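Local atomic coordinates of Alpha/beta hydrolase fold protein (Chitinophaga pinensis, PDB entry 4PW0), a protein that probably works as a serine-type hydrolase of the alpha/beta hydrolase fold, its natural substrate being unassigned. Residues T24-R29 with L93-A98; D70-G75 with T89-E94; P38-Q43 with L99-F104. One frame throughout, in Å; residues are numbered along the deposited sequence.

Interaction 1: residues T24-R29 with L93-A98; sequences TRYAYR and LEFITA
Y26 and Y28, alternate residues of strand 24-31, pack on F95 of helix 85-98, and Y26 also reaches E94, so that a helix is joined to the central sheet of the alpha/beta hydrolase fold. The short axes run 10.1 Å apart and cross at -72°. Y26, Y28 and F95 form an aromatic cluster in which both tyrosines cross the F95 side chain obliquely. CB of F95 sits over the centre of the Y26 ring, 3.9 Å from its centroid, in a CH-pi contact almost on the ring normal. CG2 of T24 lies against the opposite face nearer the rim, holding the ring between strand and helix. F95 has CG anti to the backbone N (chi1 161°); its ring spans from Y26 to Y28, CD1 meeting Y26 CB at 3.5 Å and CZ meeting Y28 CB at 3.6 Å. Beyond this ring, F69 stacks on F95 from strand 66-69. At the far end of Y26 the contact becomes polar. The E94 side chain crosses the tyrosine at about a right angle, its carboxylate nearly perpendicular to the ring, and OE1 is held by N22. An alanine in place of Y26 would probably leave the E94 carboxylate without its hydroxyl partner and open a gap between F95 CB and T24 CG2. A water bridges E94 OE2 to T24, lying 2.6 Å from T24 OG1. The hydroxyl Y26 OH donates to the anti lone pair of E94 OE2 at 2.7 Å.

Interaction 2: residues D70-G75 with T89-E94; sequences DNKGVG and TADALE
K72 and D91 form a salt bridge, with K72 NZ 3.3 Å from D91 OD1; as a hydrogen bond it is weak, and waters supply the shorter links. One water lies 2.7 Å from K72 NZ and also bonds D91 OD1, while a second joins NZ to D91 OD2. The K72 and D91 side chains cross at about a right angle. The lysine's bend at chi3 (-72°) sets CE beside the acid, 3.5 Å from D91 OD2, so aliphatic carbon as well as charge covers the group. E94 OE2, whose main partner is Y26 OH, lies 4.2 Å from K72 NZ, beyond a salt bridge; the two acids together would be expected to stabilise the ammonium charge. The loop carrying K72 follows strand 66-69, and its sequence DNKGVG resembles the D-x-R-G-x-G motif found in many alpha/beta hydrolases. N71 to V74 make a type II turn, with G73 at the position of positive phi. At the start of this turn N71 OD1 accepts the backbone N of K72 at 2.8 Å, in the amide plane and on a lone pair, while ND2 bonds the carbonyl of M88 in the helix. Held at both ends, the amide lies across D91, its OD1 3.5 Å from D91 CB. Further along the helix, N71 ND2 packs on A92 CB at 3.9 Å, and A92 also touches M119 of helix 111-122.

Interaction 3: residues P38-Q43 with L99-F104; sequences PLICFQ and LGIRYF
P38 and I40 meet I101 and F104 in an apolar contact at the beginning of two neighbouring parallel strands of the central alpha/beta hydrolase sheet. Strand 39-42 supplies one side; the other is the loop that leaves helix 85-98 and runs into strand 104-109. No hydrogen bond links the two segments. The closest side-chain pair is I40 and F104, which cross obliquely, with I40 CG1 3.5 Å from F104 CD2. F104 takes the crowded first torsion, its CG between the backbone N and carbonyl carbon (chi1 49°), and CG comes to lie 3.8 Å from I40 CG1. Its CB also rests close to the backbone, 3.4 Å from P38 O. P38 packs on I101: the two side chains slide past each other in opposite directions, with P38 CG 4.1 Å from I101 CG2. P38 CD packs against the carbonyl of Y103, 3.7 Å from Y103 O. I101 CD1 reaches I40 CD1 more loosely, at 4.3 Å. G100, the first residue past the helix, closes it in a Schellman motif at positive phi (87°), where a CB would jam against the preceding carbonyl O. Just beyond the contact, backbone bonds from P38 and I40 to D105 bring the two strands into register within the sheet. Helix 85-98 belongs to a beta-alpha-beta crossover from strand 66-69 to strand 104-109, which passes strand 39-42 lying between them. I96 of that helix touches both I101 and F104, and M119 of helix 111-122 also packs on F104.

Helix 85-98 is common to interactions 1 and 2, whose centres lie about 7 Å apart; both use E94 and the water that bridges it to T24 and is weakly bonded to K72 NZ. Their strand and loop are joined as well, A27 O lying 2.9 Å from D70 N in a probable hydrogen bond. Interaction 3 takes up the chain where the helix ends, its centre about 10 Å from that of interaction 1, and Y28 OH meets L99 CD2 at 3.6 Å. It reaches interaction 2, about 12 Å away between centres, through A92 CB and F42 CE2. Of the contacts, interaction 2 brings the N71 side chain near, without touching, the presumed nucleophile elbow.

Interaction 1: residues T24-R29 with L93-A98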
ATOM      1  N   THR A  24     -30.536 -18.675  17.032  1.00 26.92           N
ATOM      2  CA  THR A  24     -29.173 -19.114  16.716  1.00 26.79           C
ATOM      3  C   THR A  24     -28.234 -18.652  17.847  1.00 23.48           C
ATOM      4  O   THR A  24     -28.293 -17.474  18.283  1.00 27.09           O
ATOM      5  CB  THR A  24     -28.723 -18.465  15.373  1.00 24.62           C
ATOM      6  OG1 THR A  24     -29.603 -18.880  14.310  1.00 27.64           O
ATOM      7  CG2 THR A  24     -27.285 -18.796  15.055  1.00 28.15           C
ATOM      8  N   ARG A  25     -27.341 -19.545  18.265  1.00 25.07           N
ATOM      9  CA  ARG A  25     -26.290 -19.222  19.229  0.60 24.30           C
ATOM     10  C   ARG A  25     -25.053 -18.834  18.429  1.00 23.18           C
ATOM     11  O   ARG A  25     -24.528 -19.667  17.698  1.00 26.99           O
ATOM     12  CB  ARG A  25     -25.931 -20.438  20.090  0.60 28.03           C
ATOM     13  CG  ARG A  25     -24.649 -20.291  20.915  0.60 34.63           C
ATOM     14  CD  ARG A  25     -23.887 -21.601  21.211  0.60 37.54           C
ATOM     15  NE  ARG A  25     -23.836 -22.555  20.090  0.60 44.36           N
ATOM     16  CZ  ARG A  25     -23.023 -23.618  20.001  0.60 49.77           C
ATOM     17  NH1 ARG A  25     -22.077 -23.866  20.917  0.60 42.26           N
ATOM     18  NH2 ARG A  25     -23.111 -24.416  18.928  0.60 64.67           N
ATOM     19  N   TYR A  26     -24.635 -17.576  18.532  1.00 23.20           N
ATOM     20  CA  TYR A  26     -23.389 -17.084  17.903  1.00 20.66           C
ATOM     21  C   TYR A  26     -22.257 -17.082  18.907  1.00 21.89           C
ATOM     22  O   TYR A  26     -22.389 -16.493  19.995  1.00 23.59           O
ATOM     23  CB  TYR A  26     -23.582 -15.692  17.332  1.00 21.05           C
ATOM     24  CG  TYR A  26     -24.482 -15.630  16.124  1.00 19.85           C
ATOM     25  CD1 TYR A  26     -23.974 -15.782  14.829  1.00 21.46           C
ATOM     26  CD2 TYR A  26     -25.834 -15.392  16.258  1.00 24.04           C
ATOM     27  CE1 TYR A  26     -24.795 -15.720  13.737  1.00 22.90           C
ATOM     28  CE2 TYR A  26     -26.671 -15.314  15.148  1.00 23.32           C
ATOM     29  CZ  TYR A  26     -26.146 -15.462  13.878  1.00 22.54           C
ATOM     30  OH  TYR A  26     -26.936 -15.455  12.744  1.00 23.90           O
ATOM     31  N   ALA A  27     -21.145 -17.715  18.518  1.00 20.39           N
ATOM     32  CA  ALA A  27     -19.923 -17.713  19.274  1.00 20.92           C
ATOM     33  C   ALA A  27     -19.014 -16.553  18.801  1.00 20.00           C
ATOM     34  O   ALA A  27     -18.857 -16.306  17.596  1.00 20.25           O
ATOM     35  CB  ALA A  27     -19.188 -19.041  19.110  1.00 21.64           C
ATOM     36  N   TYR A  28     -18.405 -15.852  19.757  1.00 18.62           N
ATOM     37  CA  TYR A  28     -17.573 -14.720  19.436  1.00 18.70           C
ATOM     38  C   TYR A  28     -16.574 -14.451  20.529  1.00 21.03           C
ATOM     39  O   TYR A  28     -16.666 -15.004  21.642  1.00 21.79           O
ATOM     40  CB  TYR A  28     -18.429 -13.482  19.168  1.00 19.11           C
ATOM     41  CG  TYR A  28     -19.075 -12.893  20.409  1.00 21.10           C
ATOM     42  CD1 TYR A  28     -20.259 -13.425  20.908  1.00 22.37           C
ATOM     43  CD2 TYR A  28     -18.515 -11.810  21.072  1.00 21.92           C
ATOM     44  CE1 TYR A  28     -20.868 -12.859  22.038  1.00 23.49           C
ATOM     45  CE2 TYR A  28     -19.098 -11.269  22.201  1.00 26.33           C
ATOM     46  CZ  TYR A  28     -20.287 -11.798  22.655  1.00 24.89           C
ATOM     47  OH  TYR A  28     -20.850 -11.237  23.796  1.00 31.89           O
ATOM     48  N   ARG A  29     -15.615 -13.625  20.200  1.00 19.77           N
ATOM     49  CA  ARG A  29     -14.656 -13.078  21.158  1.00 19.90           C
ATOM     50  C   ARG A  29     -14.486 -11.595  20.967  1.00 21.10           C
ATOM     51  O   ARG A  29     -14.592 -11.060  19.855  1.00 21.61           O
ATOM     52  CB  ARG A  29     -13.309 -13.811  21.105  1.00 19.85           C
ATOM     53  CG  ARG A  29     -13.380 -15.305  21.200  1.00 20.92           C
ATOM     54  CD  ARG A  29     -12.033 -15.981  21.247  1.00 23.72           C
ATOM     55  NE  ARG A  29     -12.128 -17.407  21.118  1.00 23.65           N
ATOM     56  CZ  ARG A  29     -11.290 -18.196  20.461  1.00 22.24           C
ATOM     57  NH1 ARG A  29     -10.245 -17.680  19.806  1.00 23.26           N
ATOM     58  NH2 ARG A  29     -11.526 -19.480  20.422  1.00 22.28           N
ATOM     59  N   LEU A  93     -25.428  -9.352  10.446  1.00 20.10           N
ATOM     60  CA  LEU A  93     -26.069  -8.154  10.929  1.00 21.50           C
ATOM     61  C   LEU A  93     -26.975  -8.419  12.133  1.00 22.09           C
ATOM     62  O   LEU A  93     -26.983  -7.616  13.062  1.00 24.92           O
ATOM     63  CB  LEU A  93     -26.864  -7.503   9.796  1.00 22.34           C
ATOM     64  CG  LEU A  93     -26.043  -6.697   8.791  1.00 23.60           C
ATOM     65  CD1 LEU A  93     -26.878  -6.405   7.539  1.00 25.77           C
ATOM     66  CD2 LEU A  93     -25.521  -5.427   9.423  1.00 24.21           C
ATOM     67  N   GLU A  94     -27.679  -9.550  12.147  1.00 22.51           N
ATOM     68  CA  GLU A  94     -28.534  -9.859  13.315  0.70 24.15           C
ATOM     69  C   GLU A  94     -27.644 -10.042  14.554  1.00 24.25           C
ATOM     70  O   GLU A  94     -27.971  -9.596  15.649  1.00 25.70           O
ATOM     71  CB  GLU A  94     -29.492 -11.043  13.057  0.70 27.76           C
ATOM     72  CG  GLU A  94     -28.924 -12.453  13.120  0.70 26.35           C
ATOM     73  CD  GLU A  94     -29.938 -13.587  13.008  0.70 27.05           C
ATOM     74  OE1 GLU A  94     -31.153 -13.308  12.837  0.70 31.51           O
ATOM     75  OE2 GLU A  94     -29.508 -14.770  13.061  0.70 23.53           O
ATOM     76  N   PHE A  95     -26.487 -10.666  14.375  1.00 21.89           N
ATOM     77  CA  PHE A  95     -25.530 -10.864  15.445  1.00 22.16           C
ATOM     78  C   PHE A  95     -24.982  -9.555  15.962  1.00 24.00           C
ATOM     79  O   PHE A  95     -24.969  -9.320  17.173  1.00 24.38           O
ATOM     80  CB  PHE A  95     -24.388 -11.793  14.966  1.00 20.86           C
ATOM     81  CG  PHE A  95     -23.147 -11.718  15.797  1.00 21.60           C
ATOM     82  CD1 PHE A  95     -23.108 -12.198  17.095  1.00 23.39           C
ATOM     83  CD2 PHE A  95     -21.990 -11.131  15.276  1.00 21.40           C
ATOM     84  CE1 PHE A  95     -21.963 -12.081  17.849  1.00 23.35           C
ATOM     85  CE2 PHE A  95     -20.856 -11.014  16.031  1.00 23.07           C
ATOM     86  CZ  PHE A  95     -20.841 -11.472  17.335  1.00 21.27           C
ATOM     87  N   ILE A  96     -24.507  -8.700  15.063  1.00 21.53           N
ATOM     88  CA  ILE A  96     -23.838  -7.470  15.454  1.00 23.56           C
ATOM     89  C   ILE A  96     -24.852  -6.556  16.164  1.00 27.38           C
ATOM     90  O   ILE A  96     -24.553  -5.951  17.198  1.00 26.81           O
ATOM     91  CB  ILE A  96     -23.270  -6.772  14.214  1.00 21.96           C
ATOM     92  CG1 ILE A  96     -22.157  -7.626  13.580  1.00 22.11           C
ATOM     93  CG2 ILE A  96     -22.766  -5.399  14.574  1.00 26.31           C
ATOM     94  CD1 ILE A  96     -21.827  -7.198  12.161  1.00 22.47           C
ATOM     95  N   THR A  97     -26.060  -6.501  15.595  1.00 26.86           N
ATOM     96  CA  THR A  97     -27.086  -5.668  16.201  0.60 28.65           C
ATOM     97  C   THR A  97     -27.527  -6.222  17.571  1.00 29.01           C
ATOM     98  O   THR A  97     -27.784  -5.410  18.485  1.00 29.98           O
ATOM     99  CB  THR A  97     -28.253  -5.419  15.249  0.60 22.54           C
ATOM    100  OG1 THR A  97     -28.765  -6.665  14.773  0.60 29.29           O
ATOM    101  CG2 THR A  97     -27.803  -4.571  14.098  0.60 25.09           C
ATOM    102  N   ALA A  98     -27.521  -7.546  17.756  1.00 26.58           N
ATOM    103  CA  ALA A  98     -27.827  -8.153  19.071  1.00 27.16           C
ATOM    104  C   ALA A  98     -26.818  -7.759  20.138  1.00 29.21           C
ATOM    105  O   ALA A  98     -27.160  -7.687  21.321  1.00 31.46           O
ATOM    106  CB  ALA A  98     -27.958  -9.653  18.984  1.00 28.86           C
TER
HETATM  107  O   HOH W   1     -31.033 -16.841  13.501  1.00 33.08           O

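Interaction 2: residues D70-G75 with T89-E94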
ATOM      1  N   ASP A  70     -17.951 -16.425  14.840  1.00 17.58           N
ATOM      2  CA  ASP A  70     -18.345 -17.472  13.938  1.00 17.34           C
ATOM      3  C   ASP A  70     -19.725 -17.146  13.391  1.00 18.70           C
ATOM      4  O   ASP A  70     -20.711 -16.976  14.162  1.00 18.97           O
ATOM      5  CB  ASP A  70     -18.379 -18.824  14.585  1.00 18.10           C
ATOM      6  CG  ASP A  70     -17.022 -19.434  14.867  1.00 20.14           C
ATOM      7  OD1 ASP A  70     -16.075 -19.229  14.075  1.00 19.30           O
ATOM      8  OD2 ASP A  70     -16.906 -20.179  15.917  1.00 20.12           O
ATOM      9  N   ASN A  71     -19.843 -17.004  12.087  1.00 17.68           N
ATOM     10  CA  ASN A  71     -21.144 -16.802  11.476  1.00 18.02           C
ATOM     11  C   ASN A  71     -22.003 -18.089  11.662  1.00 18.12           C
ATOM     12  O   ASN A  71     -21.515 -19.128  12.087  1.00 18.47           O
ATOM     13  CB  ASN A  71     -20.951 -16.368  10.021  1.00 18.09           C
ATOM     14  CG  ASN A  71     -22.062 -15.452   9.516  1.00 18.58           C
ATOM     15  OD1 ASN A  71     -23.238 -15.548   9.931  1.00 20.30           O
ATOM     16  ND2 ASN A  71     -21.700 -14.512   8.626  1.00 18.58           N
ATOM     17  N   LYS A  72     -23.293 -18.019  11.291  1.00 18.68           N
ATOM     18  CA  LYS A  72     -24.261 -19.061  11.572  1.00 19.41           C
ATOM     19  C   LYS A  72     -23.746 -20.403  11.052  1.00 19.41           C
ATOM     20  O   LYS A  72     -23.279 -20.531   9.915  1.00 18.43           O
ATOM     21  CB  LYS A  72     -25.578 -18.705  10.896  1.00 19.82           C
ATOM     22  CG  LYS A  72     -26.677 -19.735  11.154  1.00 21.85           C
ATOM     23  CD  LYS A  72     -27.982 -19.367  10.454  1.00 23.21           C
ATOM     24  CE  LYS A  72     -28.667 -18.190  11.093  1.00 26.17           C
ATOM     25  NZ  LYS A  72     -29.973 -17.941  10.379  1.00 29.29           N
ATOM     26  N   GLY A  73     -23.767 -21.405  11.928  1.00 18.79           N
ATOM     27  CA  GLY A  73     -23.368 -22.748  11.607  1.00 19.95           C
ATOM     28  C   GLY A  73     -21.887 -23.072  11.646  1.00 19.13           C
ATOM     29  O   GLY A  73     -21.500 -24.219  11.533  1.00 20.68           O
ATOM     30  N   VAL A  74     -21.069 -22.043  11.728  1.00 18.42           N
ATOM     31  CA  VAL A  74     -19.608 -22.225  11.671  1.00 18.09           C
ATOM     32  C   VAL A  74     -19.071 -22.474  13.080  1.00 19.11           C
ATOM     33  O   VAL A  74     -19.320 -21.688  13.977  1.00 19.88           O
ATOM     34  CB  VAL A  74     -18.947 -20.970  11.074  1.00 17.39           C
ATOM     35  CG1 VAL A  74     -17.426 -21.135  11.028  1.00 19.95           C
ATOM     36  CG2 VAL A  74     -19.478 -20.725   9.690  1.00 19.41           C
ATOM     37  N   GLY A  75     -18.299 -23.541  13.263  1.00 20.09           N
ATOM     38  CA  GLY A  75     -17.604 -23.752  14.534  1.00 23.74           C
ATOM     39  C   GLY A  75     -18.616 -23.881  15.664  1.00 22.32           C
ATOM     40  O   GLY A  75     -19.640 -24.576  15.514  1.00 21.52           O
ATOM     41  N   THR A  89     -24.553 -12.233   5.201  1.00 18.44           N
ATOM     42  CA  THR A  89     -24.517 -10.831   5.571  1.00 18.76           C
ATOM     43  C   THR A  89     -25.701 -10.500   6.496  1.00 19.12           C
ATOM     44  O   THR A  89     -25.502  -9.836   7.502  1.00 19.60           O
ATOM     45  CB  THR A  89     -24.533  -9.928   4.317  1.00 19.28           C
ATOM     46  OG1 THR A  89     -23.443 -10.278   3.447  1.00 18.58           O
ATOM     47  CG2 THR A  89     -24.400  -8.481   4.704  1.00 20.37           C
ATOM     48  N   ALA A  90     -26.904 -10.976   6.145  1.00 19.85           N
ATOM     49  CA  ALA A  90     -28.074 -10.762   7.005  1.00 21.36           C
ATOM     50  C   ALA A  90     -27.882 -11.387   8.384  1.00 20.37           C
ATOM     51  O   ALA A  90     -28.196 -10.778   9.430  1.00 23.88           O
ATOM     52  CB  ALA A  90     -29.319 -11.372   6.334  1.00 24.58           C
ATOM     53  N   ASP A  91     -27.294 -12.586   8.400  1.00 19.26           N
ATOM     54  CA  ASP A  91     -27.021 -13.275   9.659  1.00 19.63           C
ATOM     55  C   ASP A  91     -26.003 -12.510  10.506  1.00 20.53           C
ATOM     56  O   ASP A  91     -26.166 -12.294  11.717  1.00 21.75           O
ATOM     57  CB  ASP A  91     -26.556 -14.706   9.435  1.00 21.81           C
ATOM     58  CG  ASP A  91     -27.636 -15.609   8.788  1.00 21.89           C
ATOM     59  OD1 ASP A  91     -28.874 -15.248   8.894  1.00 26.62           O
ATOM     60  OD2 ASP A  91     -27.284 -16.674   8.218  1.00 21.43           O
ATOM     61  N   ALA A  92     -24.926 -12.051   9.869  1.00 19.34           N
ATOM     62  CA  ALA A  92     -23.968 -11.274  10.597  1.00 19.66           C
ATOM     63  C   ALA A  92     -24.570 -10.016  11.203  1.00 20.46           C
ATOM     64  O   ALA A  92     -24.256  -9.630  12.310  1.00 21.21           O
ATOM     65  CB  ALA A  92     -22.763 -10.901   9.716  1.00 18.38           C
ATOM     66  N   LEU A  93     -25.428  -9.352  10.446  1.00 20.10           N
ATOM     67  CA  LEU A  93     -26.069  -8.154  10.929  1.00 21.50           C
ATOM     68  C   LEU A  93     -26.975  -8.419  12.133  1.00 22.09           C
ATOM     69  O   LEU A  93     -26.983  -7.616  13.062  1.00 24.92           O
ATOM     70  CB  LEU A  93     -26.864  -7.503   9.796  1.00 22.34           C
ATOM     71  CG  LEU A  93     -26.043  -6.697   8.791  1.00 23.60           C
ATOM     72  CD1 LEU A  93     -26.878  -6.405   7.539  1.00 25.77           C
ATOM     73  CD2 LEU A  93     -25.521  -5.427   9.423  1.00 24.21           C
ATOM     74  N   GLU A  94     -27.679  -9.550  12.147  1.00 22.51           N
ATOM     75  CA  GLU A  94     -28.534  -9.859  13.315  0.70 24.15           C
ATOM     76  C   GLU A  94     -27.644 -10.042  14.554  1.00 24.25           C
ATOM     77  O   GLU A  94     -27.971  -9.596  15.649  1.00 25.70           O
ATOM     78  CB  GLU A  94     -29.492 -11.043  13.057  0.70 27.76           C
ATOM     79  CG  GLU A  94     -28.924 -12.453  13.120  0.70 26.35           C
ATOM     80  CD  GLU A  94     -29.938 -13.587  13.008  0.70 27.05           C
ATOM     81  OE1 GLU A  94     -31.153 -13.308  12.837  0.70 31.51           O
ATOM     82  OE2 GLU A  94     -29.508 -14.770  13.061  0.70 23.53           O
TER
HETATM   83  O   HOH W   2     -24.610 -16.889   7.899  1.00 20.63           O
HETATM   84  O   HOH W   3     -29.342 -18.164   7.368  1.00 25.45           O
HETATM   85  O   HOH W   1     -31.033 -16.841  13.501  1.00 33.08           O
HETATM   86  O   HOH W   4     -30.844 -15.412  10.507  1.00 42.68           O

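Interaction 3: residues P38-Q43 with L99-F104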
ATOM      1  N   PRO A  38     -16.081  -0.210  17.238  1.00 22.75           N
ATOM      2  CA  PRO A  38     -15.320  -1.454  17.205  1.00 21.36           C
ATOM      3  C   PRO A  38     -15.002  -1.851  15.737  1.00 20.06           C
ATOM      4  O   PRO A  38     -15.650  -1.370  14.798  1.00 21.14           O
ATOM      5  CB  PRO A  38     -16.271  -2.483  17.826  1.00 23.51           C
ATOM      6  CG  PRO A  38     -17.381  -1.692  18.435  1.00 33.04           C
ATOM      7  CD  PRO A  38     -17.484  -0.431  17.651  1.00 27.73           C
ATOM      8  N   LEU A  39     -14.021  -2.752  15.600  1.00 19.23           N
ATOM      9  CA  LEU A  39     -13.698  -3.370  14.308  1.00 18.45           C
ATOM     10  C   LEU A  39     -14.281  -4.771  14.350  1.00 18.03           C
ATOM     11  O   LEU A  39     -13.888  -5.603  15.195  1.00 19.96           O
ATOM     12  CB  LEU A  39     -12.190  -3.450  14.153  1.00 18.06           C
ATOM     13  CG  LEU A  39     -11.731  -4.147  12.880  1.00 17.77           C
ATOM     14  CD1 LEU A  39     -12.173  -3.401  11.629  1.00 17.23           C
ATOM     15  CD2 LEU A  39     -10.220  -4.325  12.907  1.00 17.75           C
ATOM     16  N   ILE A  40     -15.202  -5.043  13.443  1.00 17.31           N
ATOM     17  CA  ILE A  40     -15.806  -6.378  13.311  0.60 17.80           C
ATOM     18  C   ILE A  40     -15.094  -7.127  12.166  1.00 16.52           C
ATOM     19  O   ILE A  40     -14.968  -6.599  11.071  1.00 16.36           O
ATOM     20  CB  ILE A  40     -17.307  -6.334  12.957  0.60 19.75           C
ATOM     21  CG1 ILE A  40     -18.074  -5.309  13.811  0.60 21.83           C
ATOM     22  CG2 ILE A  40     -17.932  -7.725  13.074  0.60 20.90           C
ATOM     23  CD1 ILE A  40     -18.011  -5.576  15.293  0.60 23.19           C
ATOM     24  N   CYS A  41     -14.651  -8.333  12.452  1.00 16.89           N
ATOM     25  CA  CYS A  41     -13.832  -9.138  11.554  1.00 16.04           C
ATOM     26  C   CYS A  41     -14.607 -10.313  11.001  1.00 16.49           C
ATOM     27  O   CYS A  41     -15.324 -11.007  11.738  1.00 18.06           O
ATOM     28  CB  CYS A  41     -12.566  -9.635  12.273  1.00 16.80           C
ATOM     29  SG  CYS A  41     -11.530  -8.308  12.894  1.00 19.22           S
ATOM     30  N   PHE A  42     -14.441 -10.566   9.713  1.00 15.82           N
ATOM     31  CA  PHE A  42     -15.184 -11.565   8.960  1.00 15.92           C
ATOM     32  C   PHE A  42     -14.224 -12.546   8.317  1.00 15.69           C
ATOM     33  O   PHE A  42     -13.344 -12.147   7.564  1.00 15.73           O
ATOM     34  CB  PHE A  42     -16.077 -10.927   7.888  1.00 15.75           C
ATOM     35  CG  PHE A  42     -17.093  -9.953   8.437  1.00 15.89           C
ATOM     36  CD1 PHE A  42     -16.720  -8.683   8.834  1.00 16.36           C
ATOM     37  CD2 PHE A  42     -18.434 -10.310   8.521  1.00 18.66           C
ATOM     38  CE1 PHE A  42     -17.651  -7.767   9.328  1.00 17.52           C
ATOM     39  CE2 PHE A  42     -19.359  -9.401   9.023  1.00 19.06           C
ATOM     40  CZ  PHE A  42     -18.967  -8.157   9.447  1.00 18.62           C
ATOM     41  N   GLN A  43     -14.396 -13.808   8.654  1.00 14.96           N
ATOM     42  CA  GLN A  43     -13.373 -14.850   8.422  1.00 15.56           C
ATOM     43  C   GLN A  43     -13.370 -15.469   7.021  1.00 14.68           C
ATOM     44  O   GLN A  43     -14.341 -15.361   6.255  1.00 16.24           O
ATOM     45  CB  GLN A  43     -13.540 -15.924   9.513  1.00 16.04           C
ATOM     46  CG  GLN A  43     -12.472 -16.993   9.663  1.00 15.58           C
ATOM     47  CD  GLN A  43     -11.082 -16.456   9.858  1.00 15.47           C
ATOM     48  OE1 GLN A  43     -10.515 -15.744   8.999  1.00 16.57           O
ATOM     49  NE2 GLN A  43     -10.519 -16.726  11.044  1.00 17.62           N
ATOM     50  N   LEU A  99     -25.567  -7.502  19.732  1.00 28.07           N
ATOM     51  CA  LEU A  99     -24.554  -7.002  20.667  1.00 26.27           C
ATOM     52  C   LEU A  99     -24.728  -5.513  21.023  1.00 27.38           C
ATOM     53  O   LEU A  99     -24.002  -4.974  21.865  1.00 31.27           O
ATOM     54  CB  LEU A  99     -23.145  -7.206  20.108  1.00 27.50           C
ATOM     55  CG  LEU A  99     -22.626  -8.627  19.974  1.00 28.95           C
ATOM     56  CD1 LEU A  99     -21.236  -8.531  19.361  1.00 30.89           C
ATOM     57  CD2 LEU A  99     -22.577  -9.324  21.321  1.00 31.71           C
ATOM     58  N   GLY A 100     -25.621  -4.834  20.333  1.00 28.19           N
ATOM     59  CA  GLY A 100     -25.869  -3.407  20.560  1.00 31.10           C
ATOM     60  C   GLY A 100     -24.943  -2.478  19.772  1.00 31.33           C
ATOM     61  O   GLY A 100     -24.846  -1.275  20.078  1.00 32.88           O
ATOM     62  N   ILE A 101     -24.256  -3.040  18.761  1.00 27.02           N
ATOM     63  CA  ILE A 101     -23.288  -2.259  17.998  1.00 25.70           C
ATOM     64  C   ILE A 101     -23.986  -1.731  16.757  1.00 27.39           C
ATOM     65  O   ILE A 101     -24.495  -2.505  15.957  1.00 28.99           O
ATOM     66  CB  ILE A 101     -22.031  -3.083  17.673  1.00 27.18           C
ATOM     67  CG1 ILE A 101     -21.374  -3.572  18.967  1.00 28.30           C
ATOM     68  CG2 ILE A 101     -21.086  -2.284  16.786  1.00 30.19           C
ATOM     69  CD1 ILE A 101     -20.325  -4.644  18.782  1.00 30.51           C
ATOM     70  N   ARG A 102     -24.035  -0.399  16.631  1.00 29.57           N
ATOM     71  CA  ARG A 102     -24.775   0.332  15.600  0.60 33.05           C
ATOM     72  C   ARG A 102     -23.917   0.946  14.514  1.00 26.16           C
ATOM     73  O   ARG A 102     -24.426   1.350  13.480  1.00 26.92           O
ATOM     74  CB  ARG A 102     -25.548   1.512  16.255  0.60 36.91           C
ATOM     75  CG  ARG A 102     -26.521   1.129  17.366  0.60 39.75           C
ATOM     76  CD  ARG A 102     -27.351  -0.101  16.998  0.60 42.02           C
ATOM     77  NE  ARG A 102     -28.659   0.217  16.406  0.60 51.91           N
ATOM     78  CZ  ARG A 102     -29.125  -0.224  15.226  0.60 41.31           C
ATOM     79  NH1 ARG A 102     -28.386  -1.000  14.408  0.60 52.88           N
ATOM     80  NH2 ARG A 102     -30.348   0.141  14.835  0.60 56.97           N
ATOM     81  N   TYR A 103     -22.622   1.089  14.804  1.00 25.00           N
ATOM     82  CA  TYR A 103     -21.701   1.802  13.908  1.00 23.48           C
ATOM     83  C   TYR A 103     -20.328   1.209  14.162  1.00 23.73           C
ATOM     84  O   TYR A 103     -19.863   1.118  15.314  1.00 23.95           O
ATOM     85  CB  TYR A 103     -21.707   3.280  14.233  1.00 23.80           C
ATOM     86  CG  TYR A 103     -21.007   4.181  13.220  1.00 24.71           C
ATOM     87  CD1 TYR A 103     -21.373   4.167  11.867  1.00 25.62           C
ATOM     88  CD2 TYR A 103     -19.991   5.044  13.625  1.00 27.82           C
ATOM     89  CE1 TYR A 103     -20.759   5.007  10.952  1.00 27.23           C
ATOM     90  CE2 TYR A 103     -19.379   5.886  12.727  1.00 27.53           C
ATOM     91  CZ  TYR A 103     -19.758   5.863  11.408  1.00 25.61           C
ATOM     92  OH  TYR A 103     -19.129   6.731  10.554  1.00 28.68           O
ATOM     93  N   PHE A 104     -19.669   0.766  13.085  1.00 20.98           N
ATOM     94  CA  PHE A 104     -18.467  -0.025  13.294  1.00 19.94           C
ATOM     95  C   PHE A 104     -17.636  -0.032  12.018  1.00 19.37           C
ATOM     96  O   PHE A 104     -18.129   0.271  10.955  1.00 19.69           O
ATOM     97  CB  PHE A 104     -18.851  -1.469  13.706  1.00 19.84           C
ATOM     98  CG  PHE A 104     -19.884  -2.110  12.816  1.00 19.42           C
ATOM     99  CD1 PHE A 104     -21.240  -1.960  13.084  1.00 22.52           C
ATOM    100  CD2 PHE A 104     -19.530  -2.863  11.708  1.00 20.89           C
ATOM    101  CE1 PHE A 104     -22.208  -2.544  12.292  1.00 22.92           C
ATOM    102  CE2 PHE A 104     -20.484  -3.455  10.919  1.00 19.85           C
ATOM    103  CZ  PHE A 104     -21.841  -3.301  11.211  1.00 21.47           C
TER